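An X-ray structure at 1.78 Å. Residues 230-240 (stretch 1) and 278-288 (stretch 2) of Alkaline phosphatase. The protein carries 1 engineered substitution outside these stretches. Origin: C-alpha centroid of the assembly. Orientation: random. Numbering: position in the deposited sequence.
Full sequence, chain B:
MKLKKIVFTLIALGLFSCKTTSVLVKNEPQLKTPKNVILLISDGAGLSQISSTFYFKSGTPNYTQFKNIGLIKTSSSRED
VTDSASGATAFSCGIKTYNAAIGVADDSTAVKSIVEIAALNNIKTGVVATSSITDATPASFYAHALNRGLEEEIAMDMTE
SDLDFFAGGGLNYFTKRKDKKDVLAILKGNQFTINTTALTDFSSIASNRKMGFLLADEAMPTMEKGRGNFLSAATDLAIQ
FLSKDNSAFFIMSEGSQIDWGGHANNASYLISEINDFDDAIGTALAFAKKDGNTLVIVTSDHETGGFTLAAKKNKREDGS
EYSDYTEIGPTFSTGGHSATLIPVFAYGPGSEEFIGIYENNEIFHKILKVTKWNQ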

# COMPACT_ATOMS: atom_id res chain seq x y z
N PHE B 230 3.88 -18.30 19.96
CA PHE B 230 4.62 -17.42 20.87
C PHE B 230 4.21 -15.95 20.77
O PHE B 230 3.92 -15.31 21.78
CB PHE B 230 6.12 -17.52 20.62
CG PHE B 230 6.90 -16.44 21.31
CD1 PHE B 230 7.07 -16.47 22.68
CD2 PHE B 230 7.45 -15.39 20.59
CE1 PHE B 230 7.80 -15.47 23.33
CE2 PHE B 230 8.17 -14.38 21.23
CZ PHE B 230 8.34 -14.43 22.60
N LEU B 231 4.20 -15.40 19.56
CA LEU B 231 3.97 -13.96 19.43
C LEU B 231 2.59 -13.58 19.98
O LEU B 231 2.47 -12.65 20.77
CB LEU B 231 4.16 -13.49 17.98
CG LEU B 231 4.01 -12.00 17.72
CD1 LEU B 231 5.02 -11.19 18.53
CD2 LEU B 231 4.18 -11.72 16.23
N SER B 232 1.55 -14.30 19.57
CA SER B 232 0.22 -14.03 20.11
C SER B 232 0.16 -14.24 21.62
O SER B 232 -0.32 -13.37 22.36
CB SER B 232 -0.84 -14.89 19.42
OG SER B 232 -0.98 -14.50 18.07
N ALA B 233 0.64 -15.39 22.08
CA ALA B 233 0.56 -15.73 23.50
C ALA B 233 1.30 -14.72 24.37
O ALA B 233 0.82 -14.35 25.45
CB ALA B 233 1.10 -17.15 23.75
N ALA B 234 2.46 -14.28 23.91
CA ALA B 234 3.27 -13.33 24.67
C ALA B 234 2.64 -11.95 24.67
O ALA B 234 2.71 -11.23 25.67
CB ALA B 234 4.69 -13.28 24.13
N THR B 235 2.02 -11.57 23.56
CA THR B 235 1.30 -10.31 23.49
C THR B 235 0.09 -10.34 24.43
O THR B 235 -0.18 -9.38 25.15
CB THR B 235 0.83 -10.02 22.05
OG1 THR B 235 1.97 -9.94 21.19
CG2 THR B 235 0.08 -8.71 21.98
N ASP B 236 -0.64 -11.45 24.42
CA ASP B 236 -1.81 -11.58 25.28
C ASP B 236 -1.41 -11.57 26.75
O ASP B 236 -2.10 -11.01 27.61
CB ASP B 236 -2.57 -12.87 24.97
CG ASP B 236 -3.91 -12.94 25.67
OD1 ASP B 236 -4.80 -12.14 25.30
OD2 ASP B 236 -4.07 -13.78 26.58
N LEU B 237 -0.28 -12.20 27.04
CA LEU B 237 0.24 -12.22 28.40
C LEU B 237 0.65 -10.80 28.83
O LEU B 237 0.34 -10.37 29.94
CB LEU B 237 1.44 -13.17 28.49
CG LEU B 237 1.96 -13.46 29.90
CD1 LEU B 237 0.88 -14.14 30.73
CD2 LEU B 237 3.19 -14.33 29.81
N ALA B 238 1.32 -10.08 27.93
CA ALA B 238 1.74 -8.71 28.20
C ALA B 238 0.52 -7.84 28.51
O ALA B 238 0.53 -7.06 29.46
CB ALA B 238 2.49 -8.13 27.00
N ILE B 239 -0.52 -7.98 27.71
CA ILE B 239 -1.75 -7.24 27.94
C ILE B 239 -2.31 -7.47 29.35
O ILE B 239 -2.65 -6.52 30.06
CB ILE B 239 -2.81 -7.57 26.90
CG1 ILE B 239 -2.41 -6.96 25.55
CG2 ILE B 239 -4.16 -7.05 27.35
CD1 ILE B 239 -3.26 -7.46 24.37
N GLN B 240 -2.41 -8.73 29.75
CA GLN B 240 -2.95 -9.06 31.07
C GLN B 240 -2.04 -8.54 32.17
O GLN B 240 -2.52 -8.01 33.18
CB GLN B 240 -3.13 -10.56 31.23
CG GLN B 240 -3.99 -11.20 30.17
CD GLN B 240 -4.16 -12.68 30.40
OE1 GLN B 240 -4.91 -13.09 31.30
NE2 GLN B 240 -3.47 -13.49 29.62
N ASP B 278 -0.04 -11.89 11.53
CA ASP B 278 -1.47 -11.62 11.39
C ASP B 278 -2.28 -12.25 12.53
O ASP B 278 -3.28 -11.69 12.96
CB ASP B 278 -2.01 -12.10 10.04
CG ASP B 278 -3.47 -11.72 9.84
OD1 ASP B 278 -3.76 -10.53 9.60
OD2 ASP B 278 -4.34 -12.61 9.96
N ASP B 279 -1.85 -13.40 13.02
CA ASP B 279 -2.47 -13.99 14.21
C ASP B 279 -2.35 -13.04 15.41
O ASP B 279 -3.32 -12.84 16.15
CB ASP B 279 -1.84 -15.34 14.54
CG ASP B 279 -2.39 -16.47 13.67
OD1 ASP B 279 -3.38 -16.25 12.94
OD2 ASP B 279 -1.83 -17.59 13.72
N ALA B 280 -1.17 -12.48 15.61
CA ALA B 280 -0.95 -11.51 16.68
C ALA B 280 -1.85 -10.30 16.53
O ALA B 280 -2.36 -9.77 17.51
CB ALA B 280 0.51 -11.08 16.73
N ILE B 281 -2.04 -9.86 15.29
CA ILE B 281 -2.97 -8.76 15.03
C ILE B 281 -4.37 -9.12 15.55
O ILE B 281 -5.02 -8.31 16.21
CB ILE B 281 -3.06 -8.41 13.53
CG1 ILE B 281 -1.73 -7.85 13.03
CG2 ILE B 281 -4.19 -7.41 13.30
CD1 ILE B 281 -1.74 -7.55 11.52
N GLY B 282 -4.83 -10.34 15.25
CA GLY B 282 -6.12 -10.80 15.71
C GLY B 282 -6.23 -10.79 17.23
O GLY B 282 -7.28 -10.46 17.80
N THR B 283 -5.14 -11.15 17.89
CA THR B 283 -5.10 -11.14 19.35
C THR B 283 -5.27 -9.72 19.89
O THR B 283 -6.09 -9.47 20.78
CB THR B 283 -3.77 -11.71 19.86
OG1 THR B 283 -3.64 -13.07 19.42
CG2 THR B 283 -3.71 -11.65 21.37
N ALA B 284 -4.50 -8.79 19.36
CA ALA B 284 -4.58 -7.40 19.81
C ALA B 284 -5.98 -6.85 19.57
O ALA B 284 -6.57 -6.22 20.44
CB ALA B 284 -3.56 -6.56 19.10
N LEU B 285 -6.50 -7.09 18.36
CA LEU B 285 -7.81 -6.55 17.98
C LEU B 285 -8.94 -7.16 18.80
O LEU B 285 -9.89 -6.47 19.15
CB LEU B 285 -8.07 -6.77 16.48
CG LEU B 285 -7.25 -5.92 15.53
CD1 LEU B 285 -7.61 -6.23 14.08
CD2 LEU B 285 -7.49 -4.45 15.83
N ALA B 286 -8.82 -8.44 19.12
CA ALA B 286 -9.84 -9.08 19.95
C ALA B 286 -9.89 -8.40 21.32
O ALA B 286 -10.97 -8.13 21.85
CB ALA B 286 -9.55 -10.56 20.10
N PHE B 287 -8.73 -8.11 21.89
CA PHE B 287 -8.72 -7.38 23.15
C PHE B 287 -9.29 -5.97 23.00
O PHE B 287 -10.09 -5.54 23.83
CB PHE B 287 -7.31 -7.27 23.74
CG PHE B 287 -7.26 -6.43 24.98
CD1 PHE B 287 -7.75 -6.92 26.18
CD2 PHE B 287 -6.76 -5.14 24.95
CE1 PHE B 287 -7.71 -6.15 27.33
CE2 PHE B 287 -6.72 -4.36 26.10
CZ PHE B 287 -7.20 -4.87 27.29
N ALA B 288 -8.86 -5.26 21.96
CA ALA B 288 -9.28 -3.88 21.75
C ALA B 288 -10.78 -3.74 21.58
O ALA B 288 -11.38 -2.77 22.04
CB ALA B 288 -8.56 -3.29 20.55
O HOH W 1 -6.74 -11.11 22.86

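No clear direct hydrogen bond joins these two helices, although several polar side chains sit at their contact; the one well-defined polar link runs through a water. That water donates to Thr283 O at 2.7 Å and to Asp236 OD1 at 3.3 Å, so a backbone carbonyl of one helix and a carboxylate of the other share a single bridging molecule. The helices, residues 230-240 and 278-288, run nearly parallel, with 23° between their N-to-C directions and a closest axial approach of 8.3 Å.

The backbones come nearest where small residues meet: Ser232 CA lies 4.4 Å from Ala280 CA. At this point of closest backbone approach Ala280 points its CB toward the other helix. Leu231 leaves its own helix sideways, but its t, p rotamer brings the end of the side chain nearer, and Leu231 CG packs 3.8 Å from Ala280 CB. Ser232, in the m rotamer, lays its hydroxyl against the opposing backbone. Ser232 OG is 3.3 Å from Asp279 C and 3.2 Å from Ala280 N, but the angle to that nitrogen is poor. These are close packing contacts rather than hydrogen bonds.

One turn further along, Thr283 faces the first helix. Thr283 OG1 stands 3.3 Å from Ser232 OG and also donates a weak hydrogen bond to Asp279 O of its own helix, again at 3.3 Å. The Thr283 methyl meets aliphatic carbon, with Thr283 CG2 4.0 Å from Asp236 CB. Thr235 also points toward the second helix, yet its nearest approach is Thr235 OG1 to Ala280 CB, 4.8 Å; its hydroxyl is engaged with its own helix, where Thr235 OG1 donates to Leu231 O at 2.8 Å.

Toward the C-terminal ends of the two segments the contact becomes apolar. Ile239 and Phe287 each direct their CB atoms toward the other helix, and their side chains meet. Ile239 CG2 sits 3.6 Å from the centroid of the Phe287 ring and only 8° off its normal, so the methyl rests almost centrally over one face in a CH-pi contact; the closest atom pair is Ile239 CG2 to Phe287 CE1, at 3.7 Å. Altogether the two segments bury 405 Å², both sides summed, with Ile239, Thr283 and Ser232 contributing the largest shares.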